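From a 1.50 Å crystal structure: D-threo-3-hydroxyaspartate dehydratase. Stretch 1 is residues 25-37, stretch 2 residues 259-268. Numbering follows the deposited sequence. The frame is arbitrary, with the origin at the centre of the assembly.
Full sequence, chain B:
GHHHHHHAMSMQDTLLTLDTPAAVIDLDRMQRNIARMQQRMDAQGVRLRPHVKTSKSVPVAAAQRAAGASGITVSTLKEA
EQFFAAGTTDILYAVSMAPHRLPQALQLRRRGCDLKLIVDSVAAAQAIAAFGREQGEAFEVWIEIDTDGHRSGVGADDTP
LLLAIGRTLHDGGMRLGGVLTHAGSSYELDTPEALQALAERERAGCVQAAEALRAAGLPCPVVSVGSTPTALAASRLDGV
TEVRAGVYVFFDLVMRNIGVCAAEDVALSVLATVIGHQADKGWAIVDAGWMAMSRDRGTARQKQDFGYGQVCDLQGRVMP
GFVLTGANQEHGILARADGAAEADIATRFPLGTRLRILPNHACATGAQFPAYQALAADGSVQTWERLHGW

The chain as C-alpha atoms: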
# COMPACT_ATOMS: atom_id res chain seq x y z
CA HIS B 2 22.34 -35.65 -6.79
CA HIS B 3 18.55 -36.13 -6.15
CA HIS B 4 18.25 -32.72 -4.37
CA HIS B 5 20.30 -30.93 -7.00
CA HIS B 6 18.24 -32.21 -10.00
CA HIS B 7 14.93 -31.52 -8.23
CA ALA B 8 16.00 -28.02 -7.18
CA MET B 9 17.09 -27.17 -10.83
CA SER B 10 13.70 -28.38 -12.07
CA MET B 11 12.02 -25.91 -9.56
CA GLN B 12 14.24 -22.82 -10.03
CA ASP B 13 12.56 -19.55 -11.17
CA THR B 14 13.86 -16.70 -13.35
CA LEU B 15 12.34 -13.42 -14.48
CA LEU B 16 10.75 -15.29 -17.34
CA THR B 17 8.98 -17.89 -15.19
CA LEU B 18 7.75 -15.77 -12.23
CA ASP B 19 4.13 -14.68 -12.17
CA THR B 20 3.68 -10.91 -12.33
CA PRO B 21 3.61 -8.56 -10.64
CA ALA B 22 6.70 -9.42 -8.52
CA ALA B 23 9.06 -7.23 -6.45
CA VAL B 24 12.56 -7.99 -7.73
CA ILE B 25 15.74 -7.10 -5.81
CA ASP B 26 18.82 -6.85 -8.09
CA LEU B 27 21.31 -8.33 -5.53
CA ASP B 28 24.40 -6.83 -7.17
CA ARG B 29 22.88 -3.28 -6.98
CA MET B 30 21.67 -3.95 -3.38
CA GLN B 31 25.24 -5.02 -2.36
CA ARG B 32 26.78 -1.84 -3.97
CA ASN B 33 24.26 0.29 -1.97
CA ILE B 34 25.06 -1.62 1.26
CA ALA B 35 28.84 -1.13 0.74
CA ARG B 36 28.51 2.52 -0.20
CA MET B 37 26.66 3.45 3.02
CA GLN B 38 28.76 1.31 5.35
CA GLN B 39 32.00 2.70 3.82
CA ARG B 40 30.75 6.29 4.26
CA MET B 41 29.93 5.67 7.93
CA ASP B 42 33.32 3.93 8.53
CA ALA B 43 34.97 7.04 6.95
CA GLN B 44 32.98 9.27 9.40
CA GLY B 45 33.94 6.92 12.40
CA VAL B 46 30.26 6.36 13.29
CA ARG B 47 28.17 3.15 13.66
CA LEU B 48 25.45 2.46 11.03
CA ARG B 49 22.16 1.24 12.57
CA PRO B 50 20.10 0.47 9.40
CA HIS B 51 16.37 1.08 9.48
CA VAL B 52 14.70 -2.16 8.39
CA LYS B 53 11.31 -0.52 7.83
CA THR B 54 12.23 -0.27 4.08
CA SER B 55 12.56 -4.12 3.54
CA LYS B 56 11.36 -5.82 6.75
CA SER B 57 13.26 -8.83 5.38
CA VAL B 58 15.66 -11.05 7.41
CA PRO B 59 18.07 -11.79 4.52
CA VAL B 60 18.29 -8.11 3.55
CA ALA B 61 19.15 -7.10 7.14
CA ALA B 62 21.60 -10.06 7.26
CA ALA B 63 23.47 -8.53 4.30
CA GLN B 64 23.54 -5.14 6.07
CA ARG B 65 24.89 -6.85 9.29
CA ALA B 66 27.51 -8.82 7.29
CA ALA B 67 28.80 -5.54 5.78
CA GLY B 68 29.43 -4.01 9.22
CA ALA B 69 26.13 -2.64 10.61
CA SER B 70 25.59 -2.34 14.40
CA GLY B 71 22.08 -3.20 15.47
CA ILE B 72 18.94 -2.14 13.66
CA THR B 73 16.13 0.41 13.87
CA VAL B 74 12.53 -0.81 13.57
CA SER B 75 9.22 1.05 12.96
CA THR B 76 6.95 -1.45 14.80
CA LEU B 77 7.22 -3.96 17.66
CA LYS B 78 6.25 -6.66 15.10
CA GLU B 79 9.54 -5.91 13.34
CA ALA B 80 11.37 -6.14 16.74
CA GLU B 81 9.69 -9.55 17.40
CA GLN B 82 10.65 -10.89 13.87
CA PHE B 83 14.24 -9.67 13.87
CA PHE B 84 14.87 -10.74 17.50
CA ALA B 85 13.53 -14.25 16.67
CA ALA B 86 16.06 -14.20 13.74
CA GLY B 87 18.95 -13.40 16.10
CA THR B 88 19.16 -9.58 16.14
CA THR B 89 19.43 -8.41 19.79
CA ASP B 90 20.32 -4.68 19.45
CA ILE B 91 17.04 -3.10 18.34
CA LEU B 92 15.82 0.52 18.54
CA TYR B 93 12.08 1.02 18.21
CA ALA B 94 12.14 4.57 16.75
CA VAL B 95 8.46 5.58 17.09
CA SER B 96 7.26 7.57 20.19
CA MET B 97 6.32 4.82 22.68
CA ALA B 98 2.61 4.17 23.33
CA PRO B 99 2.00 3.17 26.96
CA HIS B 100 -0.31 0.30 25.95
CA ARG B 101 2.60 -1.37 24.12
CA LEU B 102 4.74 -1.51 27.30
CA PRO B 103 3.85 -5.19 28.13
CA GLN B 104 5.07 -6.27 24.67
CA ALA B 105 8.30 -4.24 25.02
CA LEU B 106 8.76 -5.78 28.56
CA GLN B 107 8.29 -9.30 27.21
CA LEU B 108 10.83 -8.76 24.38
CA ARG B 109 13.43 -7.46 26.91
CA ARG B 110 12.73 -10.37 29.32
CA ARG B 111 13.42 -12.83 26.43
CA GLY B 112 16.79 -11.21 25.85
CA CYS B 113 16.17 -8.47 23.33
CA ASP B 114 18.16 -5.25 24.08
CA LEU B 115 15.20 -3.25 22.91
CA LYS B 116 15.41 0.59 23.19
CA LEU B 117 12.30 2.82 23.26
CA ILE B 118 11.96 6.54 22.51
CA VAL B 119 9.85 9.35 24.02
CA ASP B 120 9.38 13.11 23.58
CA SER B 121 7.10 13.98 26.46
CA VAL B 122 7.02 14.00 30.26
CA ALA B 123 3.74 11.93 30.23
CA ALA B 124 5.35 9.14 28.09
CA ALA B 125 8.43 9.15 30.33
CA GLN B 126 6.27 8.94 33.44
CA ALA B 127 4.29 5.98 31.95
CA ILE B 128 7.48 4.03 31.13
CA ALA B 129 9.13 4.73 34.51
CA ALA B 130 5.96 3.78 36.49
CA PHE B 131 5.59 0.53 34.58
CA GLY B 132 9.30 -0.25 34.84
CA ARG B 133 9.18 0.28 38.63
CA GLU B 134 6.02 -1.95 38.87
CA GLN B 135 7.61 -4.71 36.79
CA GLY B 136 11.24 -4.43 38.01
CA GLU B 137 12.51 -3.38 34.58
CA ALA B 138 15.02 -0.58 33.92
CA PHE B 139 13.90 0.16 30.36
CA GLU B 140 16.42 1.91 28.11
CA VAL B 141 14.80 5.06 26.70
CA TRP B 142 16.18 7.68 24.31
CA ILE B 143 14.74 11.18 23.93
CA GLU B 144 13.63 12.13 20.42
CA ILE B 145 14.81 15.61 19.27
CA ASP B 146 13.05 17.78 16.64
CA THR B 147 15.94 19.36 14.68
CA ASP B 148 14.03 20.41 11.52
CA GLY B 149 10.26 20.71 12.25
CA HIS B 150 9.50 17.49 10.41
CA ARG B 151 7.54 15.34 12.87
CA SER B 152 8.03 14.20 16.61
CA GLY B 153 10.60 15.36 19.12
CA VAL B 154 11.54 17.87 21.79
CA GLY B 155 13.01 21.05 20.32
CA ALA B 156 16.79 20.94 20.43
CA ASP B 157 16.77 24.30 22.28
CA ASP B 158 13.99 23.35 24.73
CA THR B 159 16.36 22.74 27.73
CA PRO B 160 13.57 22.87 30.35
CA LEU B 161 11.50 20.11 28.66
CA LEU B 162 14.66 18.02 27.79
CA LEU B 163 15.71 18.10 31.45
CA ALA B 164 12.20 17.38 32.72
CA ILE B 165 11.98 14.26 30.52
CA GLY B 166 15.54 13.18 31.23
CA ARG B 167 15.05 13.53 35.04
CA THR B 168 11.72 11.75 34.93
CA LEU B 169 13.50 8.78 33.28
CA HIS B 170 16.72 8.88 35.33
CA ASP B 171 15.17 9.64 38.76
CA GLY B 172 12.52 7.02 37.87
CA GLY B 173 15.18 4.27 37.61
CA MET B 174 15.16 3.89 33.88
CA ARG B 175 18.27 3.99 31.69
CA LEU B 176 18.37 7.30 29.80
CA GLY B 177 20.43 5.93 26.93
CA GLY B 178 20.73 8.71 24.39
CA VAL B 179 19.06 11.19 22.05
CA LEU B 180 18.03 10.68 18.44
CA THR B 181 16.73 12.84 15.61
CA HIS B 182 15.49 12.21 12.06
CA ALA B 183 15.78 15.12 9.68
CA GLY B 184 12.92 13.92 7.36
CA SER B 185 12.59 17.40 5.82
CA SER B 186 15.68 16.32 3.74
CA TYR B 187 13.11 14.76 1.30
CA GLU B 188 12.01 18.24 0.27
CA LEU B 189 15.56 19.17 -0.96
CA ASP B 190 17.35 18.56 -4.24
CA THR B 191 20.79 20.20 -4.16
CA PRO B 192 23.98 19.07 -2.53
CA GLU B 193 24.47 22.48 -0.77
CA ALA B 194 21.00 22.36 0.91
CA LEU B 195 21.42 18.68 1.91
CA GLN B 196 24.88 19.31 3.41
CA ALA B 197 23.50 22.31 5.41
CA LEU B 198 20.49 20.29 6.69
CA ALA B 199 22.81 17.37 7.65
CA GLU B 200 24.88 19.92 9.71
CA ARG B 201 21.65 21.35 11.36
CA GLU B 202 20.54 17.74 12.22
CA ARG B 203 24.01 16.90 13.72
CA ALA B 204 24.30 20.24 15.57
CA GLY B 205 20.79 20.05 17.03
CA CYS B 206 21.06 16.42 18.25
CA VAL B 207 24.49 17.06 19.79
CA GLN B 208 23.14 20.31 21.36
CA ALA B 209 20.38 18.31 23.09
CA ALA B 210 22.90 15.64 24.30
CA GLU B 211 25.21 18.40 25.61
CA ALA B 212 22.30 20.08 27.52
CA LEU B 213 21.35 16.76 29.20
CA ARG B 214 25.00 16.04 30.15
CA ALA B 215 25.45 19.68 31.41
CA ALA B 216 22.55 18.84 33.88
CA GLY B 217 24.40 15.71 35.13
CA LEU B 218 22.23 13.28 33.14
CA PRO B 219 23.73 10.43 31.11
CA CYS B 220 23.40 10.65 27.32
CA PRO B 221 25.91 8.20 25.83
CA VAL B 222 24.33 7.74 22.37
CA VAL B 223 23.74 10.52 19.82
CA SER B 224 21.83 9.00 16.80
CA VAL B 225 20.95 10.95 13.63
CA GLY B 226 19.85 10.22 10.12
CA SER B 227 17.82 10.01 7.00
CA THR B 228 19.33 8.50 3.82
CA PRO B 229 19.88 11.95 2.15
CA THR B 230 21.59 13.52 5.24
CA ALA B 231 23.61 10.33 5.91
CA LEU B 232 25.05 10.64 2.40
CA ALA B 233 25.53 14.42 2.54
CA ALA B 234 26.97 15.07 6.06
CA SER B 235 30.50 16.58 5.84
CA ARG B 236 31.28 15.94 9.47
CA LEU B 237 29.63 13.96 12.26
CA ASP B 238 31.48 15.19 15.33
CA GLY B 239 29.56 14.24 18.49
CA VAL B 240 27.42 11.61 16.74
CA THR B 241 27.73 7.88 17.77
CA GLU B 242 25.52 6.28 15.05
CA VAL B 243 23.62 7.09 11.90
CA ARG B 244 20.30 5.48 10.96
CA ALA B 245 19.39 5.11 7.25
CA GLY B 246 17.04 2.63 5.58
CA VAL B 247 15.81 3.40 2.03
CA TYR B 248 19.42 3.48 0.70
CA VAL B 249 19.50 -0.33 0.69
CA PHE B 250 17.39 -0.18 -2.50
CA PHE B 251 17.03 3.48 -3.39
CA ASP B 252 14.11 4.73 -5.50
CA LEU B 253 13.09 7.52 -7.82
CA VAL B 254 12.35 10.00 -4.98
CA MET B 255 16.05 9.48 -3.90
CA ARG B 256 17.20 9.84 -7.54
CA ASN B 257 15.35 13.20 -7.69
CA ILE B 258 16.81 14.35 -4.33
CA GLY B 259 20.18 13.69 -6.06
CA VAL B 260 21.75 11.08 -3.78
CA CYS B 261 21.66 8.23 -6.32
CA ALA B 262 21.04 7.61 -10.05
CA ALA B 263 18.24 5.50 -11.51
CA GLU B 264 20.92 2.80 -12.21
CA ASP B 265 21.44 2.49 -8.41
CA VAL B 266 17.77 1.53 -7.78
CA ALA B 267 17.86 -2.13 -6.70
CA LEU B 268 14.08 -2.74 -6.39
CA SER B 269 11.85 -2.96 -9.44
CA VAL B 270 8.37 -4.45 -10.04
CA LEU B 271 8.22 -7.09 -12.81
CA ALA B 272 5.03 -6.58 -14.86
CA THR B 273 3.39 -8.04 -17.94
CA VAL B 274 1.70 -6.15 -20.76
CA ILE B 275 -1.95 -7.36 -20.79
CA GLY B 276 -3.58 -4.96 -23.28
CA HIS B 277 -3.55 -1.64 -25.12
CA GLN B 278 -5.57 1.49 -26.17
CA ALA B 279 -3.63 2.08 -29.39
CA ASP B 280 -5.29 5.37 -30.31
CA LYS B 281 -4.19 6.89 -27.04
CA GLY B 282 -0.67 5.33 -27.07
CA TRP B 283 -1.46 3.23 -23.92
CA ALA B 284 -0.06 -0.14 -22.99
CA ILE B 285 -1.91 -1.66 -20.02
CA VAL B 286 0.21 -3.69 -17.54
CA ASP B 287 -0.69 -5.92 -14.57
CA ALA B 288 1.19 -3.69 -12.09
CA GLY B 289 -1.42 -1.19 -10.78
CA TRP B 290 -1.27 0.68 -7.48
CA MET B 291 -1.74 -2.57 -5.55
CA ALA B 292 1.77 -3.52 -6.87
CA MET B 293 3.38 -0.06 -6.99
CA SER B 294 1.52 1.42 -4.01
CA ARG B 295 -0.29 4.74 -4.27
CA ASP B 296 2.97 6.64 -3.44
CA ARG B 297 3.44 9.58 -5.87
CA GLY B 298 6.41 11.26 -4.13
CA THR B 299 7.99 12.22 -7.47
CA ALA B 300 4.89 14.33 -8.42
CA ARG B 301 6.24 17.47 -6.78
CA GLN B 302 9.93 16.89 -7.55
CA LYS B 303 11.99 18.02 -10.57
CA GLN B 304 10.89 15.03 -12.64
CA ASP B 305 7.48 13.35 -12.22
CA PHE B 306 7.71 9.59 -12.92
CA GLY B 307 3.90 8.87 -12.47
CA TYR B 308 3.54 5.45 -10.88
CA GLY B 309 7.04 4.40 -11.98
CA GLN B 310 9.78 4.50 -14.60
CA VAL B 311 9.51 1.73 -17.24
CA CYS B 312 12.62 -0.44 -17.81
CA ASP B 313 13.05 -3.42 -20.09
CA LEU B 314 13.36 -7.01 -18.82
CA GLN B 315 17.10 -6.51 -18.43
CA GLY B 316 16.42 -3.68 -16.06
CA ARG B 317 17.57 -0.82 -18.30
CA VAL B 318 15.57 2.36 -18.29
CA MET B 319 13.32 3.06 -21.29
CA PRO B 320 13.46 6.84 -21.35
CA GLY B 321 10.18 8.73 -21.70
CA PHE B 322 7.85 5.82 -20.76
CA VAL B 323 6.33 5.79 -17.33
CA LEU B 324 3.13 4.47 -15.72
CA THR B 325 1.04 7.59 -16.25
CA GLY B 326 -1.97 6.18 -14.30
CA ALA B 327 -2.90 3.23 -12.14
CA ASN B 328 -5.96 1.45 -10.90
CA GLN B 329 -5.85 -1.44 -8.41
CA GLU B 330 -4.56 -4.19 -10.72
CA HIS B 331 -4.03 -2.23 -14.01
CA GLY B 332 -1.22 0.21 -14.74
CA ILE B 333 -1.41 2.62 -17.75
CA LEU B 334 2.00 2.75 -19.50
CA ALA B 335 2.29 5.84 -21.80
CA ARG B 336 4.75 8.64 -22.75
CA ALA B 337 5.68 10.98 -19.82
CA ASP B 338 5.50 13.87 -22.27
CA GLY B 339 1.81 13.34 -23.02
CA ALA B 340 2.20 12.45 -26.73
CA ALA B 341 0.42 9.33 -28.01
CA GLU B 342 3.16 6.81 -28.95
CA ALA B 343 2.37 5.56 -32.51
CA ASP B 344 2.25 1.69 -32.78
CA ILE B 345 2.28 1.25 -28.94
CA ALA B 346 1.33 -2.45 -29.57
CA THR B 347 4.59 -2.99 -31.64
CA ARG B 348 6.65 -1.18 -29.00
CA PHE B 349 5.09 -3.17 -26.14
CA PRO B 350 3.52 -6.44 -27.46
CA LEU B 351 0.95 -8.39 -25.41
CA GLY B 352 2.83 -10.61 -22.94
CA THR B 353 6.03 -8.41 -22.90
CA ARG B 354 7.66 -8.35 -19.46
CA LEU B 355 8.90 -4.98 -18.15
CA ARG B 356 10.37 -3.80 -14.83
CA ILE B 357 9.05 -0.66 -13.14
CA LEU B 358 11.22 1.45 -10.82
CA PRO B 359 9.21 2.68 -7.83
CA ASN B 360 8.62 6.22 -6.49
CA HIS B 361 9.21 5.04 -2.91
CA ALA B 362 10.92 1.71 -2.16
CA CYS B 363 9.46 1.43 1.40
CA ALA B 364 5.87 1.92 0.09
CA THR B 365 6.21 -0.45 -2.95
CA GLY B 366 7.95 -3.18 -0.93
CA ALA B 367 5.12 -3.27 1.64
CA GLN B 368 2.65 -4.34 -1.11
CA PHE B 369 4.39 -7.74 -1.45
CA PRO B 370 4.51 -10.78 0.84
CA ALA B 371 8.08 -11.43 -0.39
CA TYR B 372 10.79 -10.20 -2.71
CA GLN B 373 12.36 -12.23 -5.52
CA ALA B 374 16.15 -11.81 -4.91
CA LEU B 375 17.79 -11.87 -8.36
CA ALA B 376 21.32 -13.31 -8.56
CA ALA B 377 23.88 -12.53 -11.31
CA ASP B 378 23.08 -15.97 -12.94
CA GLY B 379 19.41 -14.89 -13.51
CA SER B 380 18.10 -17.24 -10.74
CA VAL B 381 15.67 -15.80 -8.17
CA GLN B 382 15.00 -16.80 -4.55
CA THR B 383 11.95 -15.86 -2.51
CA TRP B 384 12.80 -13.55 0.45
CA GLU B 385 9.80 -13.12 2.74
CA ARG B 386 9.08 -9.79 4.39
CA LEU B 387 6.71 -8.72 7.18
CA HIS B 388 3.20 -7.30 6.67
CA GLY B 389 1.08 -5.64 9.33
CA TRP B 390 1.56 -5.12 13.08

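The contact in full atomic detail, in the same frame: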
# COMPACT_ATOMS: atom_id res chain seq x y z
N ILE B 25 14.55 -7.81 -6.30
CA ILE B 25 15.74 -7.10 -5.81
C ILE B 25 16.94 -7.55 -6.68
O ILE B 25 17.26 -8.74 -6.72
CB ILE B 25 16.08 -7.50 -4.34
CG1 ILE B 25 14.95 -7.11 -3.38
CG2 ILE B 25 17.41 -6.80 -3.91
CD1 ILE B 25 15.18 -7.76 -1.99
N ASP B 26 17.59 -6.57 -7.34
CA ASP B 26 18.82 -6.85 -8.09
C ASP B 26 19.95 -6.94 -7.01
O ASP B 26 20.31 -5.91 -6.40
CB ASP B 26 19.08 -5.71 -9.09
CG ASP B 26 20.43 -5.85 -9.84
OD1 ASP B 26 21.49 -6.19 -9.33
OD2 ASP B 26 20.42 -5.60 -11.01
N LEU B 27 20.36 -8.15 -6.65
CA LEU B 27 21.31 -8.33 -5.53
C LEU B 27 22.61 -7.60 -5.73
O LEU B 27 23.18 -7.09 -4.75
CB LEU B 27 21.57 -9.80 -5.20
CG LEU B 27 20.30 -10.51 -4.66
CD1 LEU B 27 20.57 -12.00 -4.62
CD2 LEU B 27 20.00 -9.94 -3.22
N ASP B 28 23.11 -7.52 -6.96
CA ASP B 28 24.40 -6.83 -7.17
C ASP B 28 24.25 -5.33 -6.87
O ASP B 28 25.13 -4.73 -6.22
CB ASP B 28 24.90 -7.11 -8.61
CG ASP B 28 25.46 -8.62 -8.79
OD1 ASP B 28 25.23 -9.60 -7.96
OD2 ASP B 28 26.14 -8.84 -9.80
N ARG B 29 23.10 -4.71 -7.31
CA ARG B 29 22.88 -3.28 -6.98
C ARG B 29 22.67 -3.12 -5.49
O ARG B 29 23.20 -2.15 -4.90
CB ARG B 29 21.64 -2.74 -7.67
CG ARG B 29 21.88 -2.59 -9.17
CD ARG B 29 20.64 -2.00 -9.84
NE ARG B 29 20.86 -1.81 -11.30
CZ ARG B 29 20.04 -1.07 -12.06
NH1 ARG B 29 18.97 -0.38 -11.54
NH2 ARG B 29 20.32 -0.93 -13.34
N MET B 30 21.93 -4.04 -4.87
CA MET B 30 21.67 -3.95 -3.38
C MET B 30 23.04 -4.04 -2.64
O MET B 30 23.32 -3.20 -1.72
CB MET B 30 20.80 -5.08 -2.86
CG MET B 30 20.48 -4.98 -1.38
SD MET B 30 19.76 -6.48 -0.71
CE MET B 30 21.18 -7.64 -0.61
N GLN B 31 23.93 -4.94 -3.04
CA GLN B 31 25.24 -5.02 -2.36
C GLN B 31 26.08 -3.78 -2.55
O GLN B 31 26.76 -3.36 -1.59
CB GLN B 31 26.00 -6.22 -2.90
CG GLN B 31 25.48 -7.41 -2.16
CD GLN B 31 25.77 -7.43 -0.61
OE1 GLN B 31 25.13 -8.14 0.03
NE2 GLN B 31 26.78 -6.71 -0.10
N ARG B 32 26.02 -3.13 -3.72
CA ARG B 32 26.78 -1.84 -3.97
C ARG B 32 26.20 -0.81 -3.02
O ARG B 32 26.93 0.01 -2.47
CB ARG B 32 26.68 -1.27 -5.41
CG ARG B 32 27.65 -1.95 -6.41
CD ARG B 32 27.26 -1.73 -7.86
NE ARG B 32 27.31 -3.11 -8.35
CZ ARG B 32 26.47 -3.69 -9.21
NH1 ARG B 32 25.49 -2.98 -9.80
NH2 ARG B 32 26.59 -4.99 -9.47
N ASN B 33 24.87 -0.75 -2.87
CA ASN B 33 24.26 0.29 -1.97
C ASN B 33 24.68 0.05 -0.52
O ASN B 33 24.98 1.02 0.19
CB ASN B 33 22.72 0.17 -2.10
CG ASN B 33 22.20 0.62 -3.46
OD1 ASN B 33 22.90 1.32 -4.23
ND2 ASN B 33 20.94 0.21 -3.78
N ILE B 34 24.69 -1.21 -0.11
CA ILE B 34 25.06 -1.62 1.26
C ILE B 34 26.49 -1.14 1.51
O ILE B 34 26.82 -0.52 2.55
CB ILE B 34 24.84 -3.14 1.51
CG1 ILE B 34 23.34 -3.36 1.59
CG2 ILE B 34 25.63 -3.65 2.71
CD1 ILE B 34 22.95 -4.83 1.72
N ALA B 35 27.38 -1.47 0.58
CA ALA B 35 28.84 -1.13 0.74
C ALA B 35 29.02 0.35 0.77
O ALA B 35 29.83 0.88 1.56
CB ALA B 35 29.61 -1.68 -0.42
N ARG B 36 28.32 1.07 -0.12
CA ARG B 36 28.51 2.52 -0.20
C ARG B 36 28.19 3.19 1.17
O ARG B 36 28.93 4.08 1.66
CB ARG B 36 27.68 3.18 -1.31
CG ARG B 36 27.68 4.74 -1.32
CD ARG B 36 26.78 5.27 -2.40
NE ARG B 36 26.69 6.72 -2.37
CZ ARG B 36 25.66 7.46 -2.84
NH1 ARG B 36 24.67 6.87 -3.50
NH2 ARG B 36 25.64 8.79 -2.72
N MET B 37 27.06 2.82 1.75
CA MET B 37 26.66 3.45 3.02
C MET B 37 27.60 3.04 4.11
O MET B 37 28.00 3.94 4.89
CB MET B 37 25.19 3.05 3.35
CG MET B 37 24.65 3.75 4.63
SD MET B 37 24.52 5.57 4.48
CE MET B 37 23.05 5.75 3.41
N GLY B 259 18.84 13.57 -5.46
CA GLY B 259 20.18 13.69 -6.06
C GLY B 259 21.22 12.84 -5.39
O GLY B 259 22.40 13.07 -5.63
N VAL B 260 20.80 11.90 -4.55
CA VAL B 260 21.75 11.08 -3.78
C VAL B 260 21.97 9.72 -4.44
O VAL B 260 22.81 8.93 -3.95
CB VAL B 260 21.34 10.97 -2.32
CG1 VAL B 260 21.35 12.41 -1.68
CG2 VAL B 260 19.99 10.28 -2.17
N CYS B 261 21.31 9.44 -5.59
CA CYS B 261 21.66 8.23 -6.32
C CYS B 261 21.24 8.52 -7.78
O CYS B 261 20.57 9.52 -8.09
CB CYS B 261 20.88 6.98 -5.79
SG CYS B 261 19.12 7.02 -6.06
N ALA B 262 21.56 7.59 -8.66
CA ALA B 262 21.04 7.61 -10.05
C ALA B 262 20.00 6.53 -10.19
O ALA B 262 19.99 5.61 -9.37
CB ALA B 262 22.15 7.29 -10.99
N ALA B 263 19.22 6.56 -11.28
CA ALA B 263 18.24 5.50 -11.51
C ALA B 263 18.92 4.10 -11.61
O ALA B 263 18.36 3.10 -11.13
CB ALA B 263 17.42 5.83 -12.76
N GLU B 264 20.17 4.03 -12.13
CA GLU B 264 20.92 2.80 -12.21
C GLU B 264 21.33 2.26 -10.85
O GLU B 264 21.80 1.09 -10.81
CB GLU B 264 22.21 2.90 -13.09
CG GLU B 264 22.10 3.49 -14.46
CD GLU B 264 22.38 5.00 -14.43
OE1 GLU B 264 23.55 5.41 -14.70
OE2 GLU B 264 21.42 5.76 -14.11
N ASP B 265 21.17 3.05 -9.75
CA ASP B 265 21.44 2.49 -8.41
C ASP B 265 20.19 1.88 -7.77
O ASP B 265 20.35 1.25 -6.69
CB ASP B 265 22.00 3.59 -7.44
CG ASP B 265 23.20 4.31 -8.04
OD1 ASP B 265 24.00 3.63 -8.75
OD2 ASP B 265 23.37 5.55 -7.93
N VAL B 266 19.02 1.97 -8.41
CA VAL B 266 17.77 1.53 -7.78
C VAL B 266 17.72 0.01 -7.91
O VAL B 266 17.73 -0.53 -9.05
CB VAL B 266 16.57 2.23 -8.44
CG1 VAL B 266 15.23 1.72 -7.87
CG2 VAL B 266 16.62 3.74 -8.24
N ALA B 267 17.75 -0.67 -6.76
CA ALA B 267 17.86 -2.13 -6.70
C ALA B 267 16.50 -2.82 -6.73
O ALA B 267 16.45 -4.02 -6.88
CB ALA B 267 18.75 -2.54 -5.51
N LEU B 268 15.42 -2.10 -6.48
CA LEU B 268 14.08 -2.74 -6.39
C LEU B 268 13.30 -2.31 -7.64
O LEU B 268 13.26 -1.10 -8.01
CB LEU B 268 13.34 -2.18 -5.16
CG LEU B 268 11.91 -2.69 -4.96
CD1 LEU B 268 11.88 -4.23 -4.80
CD2 LEU B 268 11.25 -1.93 -3.78

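The two stretches lie more than two hundred residues apart in sequence, yet they meet along the end of a strand and the first turns of the helix that follows it. Most of the polar contact follows one pattern: side chains of the helix donate to backbone carbonyls of the loop, so the loop is held largely by its main chain.

At the strand end, Ile 25 pairs with Leu 268 in an antiparallel, non-hydrogen-bonded bridge, their CA atoms 4.7 Å apart. Both side chains lie on the same face of the sheet, where Ile 25 CG1 comes within 4.4 Å of Leu 268 CD1; branched aliphatic groups suit this buried site. One residue on, Asp 26 N donates to Ala 267 O (2.8 Å, nearly straight), and the same carbonyl receives a CA-H...O contact from Ile 25 CA at 3.3 Å.

Asp 26 also ends the strand and starts the helix. Its CA-to-CB bond points toward the other stretch, but with chi1 in t the carboxylate folds back onto its own helix, where Asp 26 OD1 accepts from Arg 29 N at 3.0 Å. This is a classic N-cap: a short acidic side chain satisfies an amide with no helical carbonyl a turn earlier to bond.

Ala 267 is packed against this first turn and is the residue most covered by the other stretch. Ala 267 CB lies 3.6 Å from both Arg 29 CB and Met 30 N, 4.2 Å from Met 30 CB and 3.9 Å from Asn 33 ND2. A methyl group fits so closely bounded a place, and it lets the helix backbone come near.

Arg 29 makes the broadest contact from the helix side. Its chi1 is m and chi2 and chi3 are both t, so the chain runs out extended along the loop and carries the guanidinium to the carbonyls that precede Ala 267. Arg 29 NH1 donates to Val 266 O at 2.8 Å, an acceptor near the guanidinium plane. Glu 264 O instead lies over one face, 3.1 Å from Arg 29 CZ; although Arg 29 NE is also 3.1 Å from that oxygen, the angle is too poor for a hydrogen bond. A long salt bridge joins Arg 29 NE to Asp 26 OD2 at 3.8 Å, through charge alone, because no N-H points at the oxygen.

One turn later, Asn 33 has its CA-to-CB bond pointing toward the loop, and chi1 in m places the short amide within reach of it; Asn 33 ND2 donates to Asp 265 O at 3.1 Å. Asp 265 leaves that carbonyl free for the helix while its own side chain, also m, serves the loop: Asp 265 OD2 accepts from Ala 262 N at 2.8 Å, bracing the 3-10 turn.

Farther along, Arg 36 adopts t at chi1, chi2 and chi3. This fully extended chain reaches Val 260 O, which accepts from Arg 36 NH1 at 2.8 Å and from Arg 36 NH2 at 3.1 Å, the second bond more bent. Arginine suits this exposed site because it has both the length and two donors for one carbonyl.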